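Local atomic coordinates of aquaporin AqpM (Methanothermobacter marburgensis str. Marburg, PDB entry 2F2B), a protein that forms a tetrameric membrane channel that lets water cross in either direction under osmotic drive and also gives a transient rise in glycerol flux. Residues I9-G14 / G78-P83; G14-V19 / A111-F116; A65-I70 / A175-G180. All coordinates share one frame; numbering follows the deposited sequence.

Contact 1: residues I9-G14 / G78-P83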
# COMPACT_ATOMS: atom_id res chain seq x y z
N ILE A 9 17.80 -8.86 -23.46
CA ILE A 9 18.50 -7.93 -22.58
C ILE A 9 17.47 -7.36 -21.60
O ILE A 9 17.75 -7.20 -20.41
CB ILE A 9 19.16 -6.78 -23.38
CG1 ILE A 9 20.32 -7.33 -24.22
CG2 ILE A 9 19.67 -5.70 -22.43
CD1 ILE A 9 20.93 -6.31 -25.17
N ALA A 10 16.28 -7.06 -22.11
CA ALA A 10 15.21 -6.52 -21.27
C ALA A 10 14.80 -7.54 -20.20
O ALA A 10 14.59 -7.18 -19.05
CB ALA A 10 14.00 -6.15 -22.12
N GLU A 11 14.69 -8.81 -20.58
CA GLU A 11 14.32 -9.85 -19.62
C GLU A 11 15.40 -9.99 -18.55
O GLU A 11 15.11 -10.24 -17.38
CB GLU A 11 14.10 -11.19 -20.33
CG GLU A 11 12.82 -11.27 -21.15
CD GLU A 11 11.56 -11.19 -20.29
OE1 GLU A 11 11.46 -11.96 -19.32
OE2 GLU A 11 10.67 -10.36 -20.59
N PHE A 12 16.66 -9.82 -18.95
CA PHE A 12 17.79 -9.90 -18.02
C PHE A 12 17.67 -8.77 -17.01
O PHE A 12 17.76 -8.98 -15.80
CB PHE A 12 19.11 -9.79 -18.80
CG PHE A 12 20.34 -9.73 -17.92
CD1 PHE A 12 20.74 -8.52 -17.35
CD2 PHE A 12 21.11 -10.86 -17.69
CE1 PHE A 12 21.89 -8.45 -16.56
CE2 PHE A 12 22.26 -10.81 -16.90
CZ PHE A 12 22.65 -9.60 -16.33
N ILE A 13 17.47 -7.55 -17.51
CA ILE A 13 17.34 -6.38 -16.65
C ILE A 13 16.15 -6.50 -15.71
O ILE A 13 16.25 -6.23 -14.51
CB ILE A 13 17.19 -5.09 -17.50
CG1 ILE A 13 18.50 -4.81 -18.25
CG2 ILE A 13 16.82 -3.90 -16.61
CD1 ILE A 13 18.39 -3.71 -19.29
N GLY A 14 15.01 -6.93 -16.26
CA GLY A 14 13.81 -7.07 -15.45
C GLY A 14 13.95 -8.08 -14.33
O GLY A 14 13.49 -7.84 -13.21
N GLY A 78 7.77 -7.84 -23.12
CA GLY A 78 6.55 -8.41 -22.57
C GLY A 78 6.75 -8.54 -21.07
O GLY A 78 5.82 -8.82 -20.32
N CYS A 79 8.00 -8.34 -20.65
CA CYS A 79 8.42 -8.41 -19.25
C CYS A 79 7.89 -9.63 -18.49
O CYS A 79 7.14 -9.50 -17.52
CB CYS A 79 8.01 -7.13 -18.51
SG CYS A 79 8.84 -6.90 -16.90
N HIS A 80 8.29 -10.82 -18.94
CA HIS A 80 7.88 -12.06 -18.28
C HIS A 80 8.63 -12.20 -16.96
O HIS A 80 8.04 -12.52 -15.93
CB HIS A 80 8.23 -13.28 -19.15
CG HIS A 80 7.54 -13.32 -20.48
ND1 HIS A 80 7.64 -14.40 -21.33
CD2 HIS A 80 6.78 -12.40 -21.12
CE1 HIS A 80 6.97 -14.15 -22.44
NE2 HIS A 80 6.43 -12.95 -22.34
N ILE A 81 9.95 -11.98 -17.03
CA ILE A 81 10.88 -12.07 -15.91
C ILE A 81 10.59 -13.21 -14.94
O ILE A 81 10.85 -13.12 -13.74
CB ILE A 81 10.96 -10.72 -15.14
CG1 ILE A 81 9.60 -10.36 -14.52
CG2 ILE A 81 11.42 -9.62 -16.10
CD1 ILE A 81 9.63 -9.10 -13.65
N ASN A 82 10.09 -14.31 -15.50
CA ASN A 82 9.71 -15.49 -14.73
C ASN A 82 9.57 -16.68 -15.69
O ASN A 82 8.69 -16.69 -16.55
CB ASN A 82 8.37 -15.22 -14.06
CG ASN A 82 7.92 -16.33 -13.14
OD1 ASN A 82 8.35 -17.48 -13.28
ND2 ASN A 82 7.04 -16.00 -12.20
N PRO A 83 10.42 -17.71 -15.55
CA PRO A 83 10.34 -18.88 -16.43
C PRO A 83 8.96 -19.54 -16.43
O PRO A 83 8.52 -20.07 -17.45
CB PRO A 83 11.42 -19.81 -15.87
CG PRO A 83 12.46 -18.83 -15.38
CD PRO A 83 11.61 -17.78 -14.68

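Contact 2: residues G14-V19 / A111-F116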
# COMPACT_ATOMS: atom_id res chain seq x y z
N GLY A 14 15.01 -6.93 -16.26
CA GLY A 14 13.81 -7.07 -15.45
C GLY A 14 13.95 -8.08 -14.33
O GLY A 14 13.49 -7.84 -13.21
N THR A 15 14.59 -9.21 -14.61
CA THR A 15 14.76 -10.23 -13.58
C THR A 15 15.82 -9.79 -12.58
O THR A 15 15.74 -10.12 -11.40
CB THR A 15 15.11 -11.59 -14.20
OG1 THR A 15 14.24 -11.85 -15.31
CG2 THR A 15 14.92 -12.70 -13.17
N PHE A 16 16.81 -9.04 -13.05
CA PHE A 16 17.86 -8.51 -12.19
C PHE A 16 17.17 -7.60 -11.16
O PHE A 16 17.43 -7.69 -9.96
CB PHE A 16 18.86 -7.70 -13.04
CG PHE A 16 19.88 -6.93 -12.23
CD1 PHE A 16 19.52 -5.80 -11.50
CD2 PHE A 16 21.22 -7.33 -12.23
CE1 PHE A 16 20.47 -5.08 -10.77
CE2 PHE A 16 22.17 -6.61 -11.50
CZ PHE A 16 21.80 -5.49 -10.78
N ILE A 17 16.28 -6.74 -11.64
CA ILE A 17 15.55 -5.81 -10.78
C ILE A 17 14.68 -6.55 -9.77
O ILE A 17 14.68 -6.23 -8.58
CB ILE A 17 14.66 -4.87 -11.64
CG1 ILE A 17 15.55 -3.88 -12.39
CG2 ILE A 17 13.65 -4.14 -10.75
CD1 ILE A 17 14.84 -3.12 -13.50
N LEU A 18 13.95 -7.55 -10.26
CA LEU A 18 13.08 -8.35 -9.40
C LEU A 18 13.84 -8.94 -8.21
O LEU A 18 13.40 -8.83 -7.07
CB LEU A 18 12.43 -9.46 -10.24
CG LEU A 18 11.37 -10.35 -9.59
CD1 LEU A 18 10.47 -10.95 -10.68
CD2 LEU A 18 12.04 -11.44 -8.78
N VAL A 19 14.99 -9.56 -8.49
CA VAL A 19 15.79 -10.18 -7.44
C VAL A 19 16.55 -9.19 -6.56
O VAL A 19 16.59 -9.34 -5.33
CB VAL A 19 16.77 -11.21 -8.06
CG1 VAL A 19 17.65 -11.82 -6.97
CG2 VAL A 19 15.97 -12.30 -8.77
N ALA A 111 18.75 -12.93 -12.77
CA ALA A 111 18.53 -13.21 -11.35
C ALA A 111 19.85 -13.42 -10.62
O ALA A 111 20.05 -12.92 -9.51
CB ALA A 111 17.65 -14.44 -11.20
N ALA A 112 20.76 -14.16 -11.25
CA ALA A 112 22.06 -14.42 -10.65
C ALA A 112 22.85 -13.12 -10.47
O ALA A 112 23.46 -12.90 -9.43
CB ALA A 112 22.86 -15.40 -11.51
N PHE A 113 22.83 -12.26 -11.48
CA PHE A 113 23.56 -11.00 -11.41
C PHE A 113 22.90 -10.04 -10.41
O PHE A 113 23.58 -9.31 -9.69
CB PHE A 113 23.63 -10.34 -12.79
CG PHE A 113 24.69 -9.28 -12.91
CD1 PHE A 113 24.41 -8.07 -13.55
CD2 PHE A 113 25.97 -9.50 -12.42
CE1 PHE A 113 25.40 -7.09 -13.69
CE2 PHE A 113 26.96 -8.52 -12.55
CZ PHE A 113 26.67 -7.32 -13.19
N GLY A 114 21.57 -10.05 -10.37
CA GLY A 114 20.87 -9.17 -9.44
C GLY A 114 21.24 -9.49 -8.00
O GLY A 114 21.49 -8.60 -7.19
N SER A 115 21.28 -10.78 -7.69
CA SER A 115 21.63 -11.24 -6.34
C SER A 115 23.08 -10.88 -6.03
O SER A 115 23.40 -10.43 -4.93
CB SER A 115 21.42 -12.75 -6.24
OG SER A 115 21.67 -13.21 -4.92
N PHE A 116 23.96 -11.09 -7.00
CA PHE A 116 25.38 -10.79 -6.83
C PHE A 116 25.64 -9.31 -6.56
O PHE A 116 26.39 -8.95 -5.65
CB PHE A 116 26.16 -11.22 -8.07
CG PHE A 116 27.62 -10.86 -8.01
CD1 PHE A 116 28.47 -11.51 -7.12
CD2 PHE A 116 28.13 -9.86 -8.82
CE1 PHE A 116 29.82 -11.16 -7.04
CE2 PHE A 116 29.48 -9.50 -8.75
CZ PHE A 116 30.32 -10.15 -7.86

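Contact 3: residues A65-I70 / A175-G180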
# COMPACT_ATOMS: atom_id res chain seq x y z
N ALA A 65 8.67 -3.24 -7.53
CA ALA A 65 9.76 -3.42 -8.49
C ALA A 65 9.23 -4.13 -9.74
O ALA A 65 9.65 -3.82 -10.86
CB ALA A 65 10.89 -4.23 -7.85
N ILE A 66 8.31 -5.07 -9.54
CA ILE A 66 7.71 -5.79 -10.66
C ILE A 66 6.85 -4.84 -11.51
O ILE A 66 6.93 -4.85 -12.74
CB ILE A 66 6.84 -6.98 -10.15
CG1 ILE A 66 7.76 -8.10 -9.64
CG2 ILE A 66 5.94 -7.51 -11.28
CD1 ILE A 66 7.07 -9.16 -8.81
N ALA A 67 6.05 -4.02 -10.84
CA ALA A 67 5.21 -3.06 -11.55
C ALA A 67 6.10 -2.11 -12.35
O ALA A 67 5.87 -1.88 -13.55
CB ALA A 67 4.35 -2.26 -10.56
N ALA A 68 7.12 -1.57 -11.70
CA ALA A 68 8.04 -0.65 -12.38
C ALA A 68 8.64 -1.31 -13.62
O ALA A 68 8.70 -0.71 -14.70
CB ALA A 68 9.15 -0.24 -11.42
N SER A 69 9.08 -2.56 -13.47
CA SER A 69 9.67 -3.30 -14.58
C SER A 69 8.71 -3.51 -15.74
O SER A 69 9.09 -3.37 -16.90
CB SER A 69 10.19 -4.66 -14.08
OG SER A 69 11.29 -4.50 -13.20
N ILE A 70 7.46 -3.84 -15.43
CA ILE A 70 6.47 -4.05 -16.48
C ILE A 70 6.17 -2.76 -17.24
O ILE A 70 6.02 -2.78 -18.47
CB ILE A 70 5.16 -4.64 -15.88
CG1 ILE A 70 5.44 -6.06 -15.37
CG2 ILE A 70 4.06 -4.66 -16.94
CD1 ILE A 70 4.27 -6.71 -14.65
N ALA A 175 -2.15 -3.55 -16.24
CA ALA A 175 -1.35 -4.77 -16.08
C ALA A 175 -0.18 -4.70 -15.09
O ALA A 175 -0.09 -5.52 -14.18
CB ALA A 175 -0.85 -5.25 -17.43
N GLY A 176 0.70 -3.73 -15.27
CA GLY A 176 1.85 -3.62 -14.39
C GLY A 176 1.54 -3.54 -12.91
O GLY A 176 2.06 -4.32 -12.11
N ILE A 177 0.69 -2.59 -12.53
CA ILE A 177 0.39 -2.42 -11.12
C ILE A 177 -0.40 -3.58 -10.53
O ILE A 177 -0.13 -4.00 -9.41
CB ILE A 177 -0.34 -1.06 -10.86
CG1 ILE A 177 -0.44 -0.82 -9.34
CG2 ILE A 177 -1.73 -1.05 -11.49
CD1 ILE A 177 0.91 -0.78 -8.65
N ILE A 178 -1.35 -4.13 -11.28
CA ILE A 178 -2.13 -5.24 -10.75
C ILE A 178 -1.27 -6.50 -10.57
O ILE A 178 -1.39 -7.19 -9.55
CB ILE A 178 -3.34 -5.55 -11.67
CG1 ILE A 178 -4.26 -4.32 -11.71
CG2 ILE A 178 -4.09 -6.78 -11.17
CD1 ILE A 178 -4.60 -3.74 -10.32
N ILE A 179 -0.41 -6.80 -11.54
CA ILE A 179 0.44 -7.97 -11.42
C ILE A 179 1.39 -7.81 -10.23
O ILE A 179 1.56 -8.74 -9.44
CB ILE A 179 1.25 -8.19 -12.72
CG1 ILE A 179 0.29 -8.58 -13.85
CG2 ILE A 179 2.29 -9.29 -12.52
CD1 ILE A 179 0.93 -8.66 -15.23
N GLY A 180 1.98 -6.63 -10.08
CA GLY A 180 2.88 -6.41 -8.96
C GLY A 180 2.19 -6.53 -7.61
O GLY A 180 2.71 -7.18 -6.69

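Contact 1: residues I9-G14 / G78-P83
Glu11 reaches from helix 4-33 into the turn just ahead of the first NPA motif and grips it through successive backbone N-H groups. Its chain is bent at chi2 (-65°), which brings the carboxylate up to the loop although the side chain starts off to one side of the loop rather than at it. Gly78 leads in, its carbonyl O lying in the plane of the His80 ring at the edge. At Cys79 the backbone brushes the carboxylate, CA standing 3.3 Å from Glu11 OE2, while the thiol-bearing side chain points away. His80 follows with the first bond, from its backbone N to Glu11 OE2 at 2.9 Å, while its ring ND1 is bonded to Thr86 OG1. The second comes from Ile81 N to Glu11 OE1 and is shorter, 2.7 Å. Both oxygens use their syn lone pairs, so the carboxylate holds the two consecutive amides like a fork. Ser77 OG adds a bond to OE2 and Gln107 NE2 one to OE1, giving the buried carboxylate four partners that would help to stabilise a negative charge there. Ile81 also makes the apolar half of the contact: its CG2 lies over the backbone of Gly14, 3.5 Å from C, an approach open because Gly14 carries no side chain. The chain runs on into Asn82, which caps helix 83-91 through a bond from Ala84 N to its OD1, and Pro83 begins that helix. Beyond Gly78, which is exposed, the turn is buried, held by helix 4-33 on one flank and touching helix 100-122 through His80 and Pro83, while Asn82 and Pro83 meet Pro200 at the start of helix 200-214, where the two NPA motifs come together.

Contact 2: residues G14-V19 / A111-F116
A close helix-helix crossing, built on Gly114 and Ala111 of helix 100-122 and on Phe16 and Val19 of helix 4-33, joins two membrane-spanning helices of the aquaporin fold. The short segments approach to 7.2 Å between axes, with a signed crossing angle of -41°, and the nearest CA atoms are those of Phe16 and Gly114. With CG anti to the backbone N (chi1 172°), the Phe16 ring is laid across the glycine: Gly114 CA sits over one face, 3.6 Å from the ring centroid, in a CH-pi contact. The rim of the same ring meets a second aromatic group. Phe113 comes up to its edge, CD1 lying 3.4 Å from Phe16 CE2, and the two ring planes are inclined at 59°, an oblique aromatic pair. One turn further along helix 4-33, Val19 points toward the partner helix and divides its two methyls. Its CG2 rests 3.6 Å from Ala111 CB, whereas CG1 lies against the backbone, 3.7 Å from Ala111 O and almost as near Ser115 N. Thr15 CG2 closes on the Ala111 methyl from the preceding turn (3.8 Å to CB), so that Ala111 CB is flanked by two branched side chains. The hydroxyl of Thr15 is bonded instead to Glu11 O within its own helix. Phe16 also packs on Val152 of a neighbouring subunit, so this seam lies next to a tetramer interface. Cohesion across it rests on dispersion and the CH-pi contact, with shape doing the work: small residues on one helix let bulky groups of the other lie directly on its backbone.

Contact 3: residues A65-I70 / A175-G180
Ile70 and Ile179 cross at about a right angle, and the end of the former does the touching: its CD1 lies 3.9 Å from Ile179 CB and is equally near CG2 and CD1 of that residue. Ile70 uses its other branch on the backbone. With CG1 anti to the carbonyl carbon (chi1 -67°) and CG2 anti to the backbone N, the CG2 methyl is set over Gly176, 3.5 Å from CA. Ile66, one turn earlier, repeats the theme against the second glycine, its CG2 standing 4.0 Å from Gly180 CA. Between these two isoleucines Ala67 points at the partner helix, and here the backbones come nearest. Its CA makes a CA-H...O contact with Gly176 O at 3.4 Å, and its methyl leans on the same carbonyl group. The same methyl is also approached by Ile177 CD1, 4.2 Å from Ala67 CB, although the Ile177 side chain sets out away from helix 52-73. Tyr71 OH also takes a hydrogen bond with Ile177 N, near the start of helix 175-194. Ile179 extends the apolar layer to Ile161 and Ile164 of helix 143-166, and Ile66 touches Leu18 of helix 4-33. The segments run antiparallel at 157° with their axes 7.6 Å apart. Gly176 and Gly180, four residues apart on one face, form a Gly-x-x-x-Gly pattern that receives Ala67 and the beta-branched Ile66 and Ile70, a well-known way of packing membrane helices closely, here joining helix 52-73 to helix 175-194 within the aquaporin bundle.

All three contacts are largely buried, although Phe16 and Ile70, which carry much of contacts 2 and 3, are partly exposed, and Phe113 and Gly78 are exposed. Contacts 1 and 2 use successive parts of helix 4-33, with Gly14 common to both segments but working only in contact 1; Ile81 of the first packs against Thr15 and Leu18 of the second. Contact 3 lies on the next helix, 52-73, and borders both: Cys79 SG rests near the Ser69 carbonyl, and Ile17 touches Ala65 and Ser69. At the irregular loop before the NPA motif, contact 1 combines a buried, hydrogen-bonded carboxylate with an Ile81-on-Gly14 contact; contacts 2 and 3 are apolar and glycine-based, one with aromatic rings, the other with isoleucines.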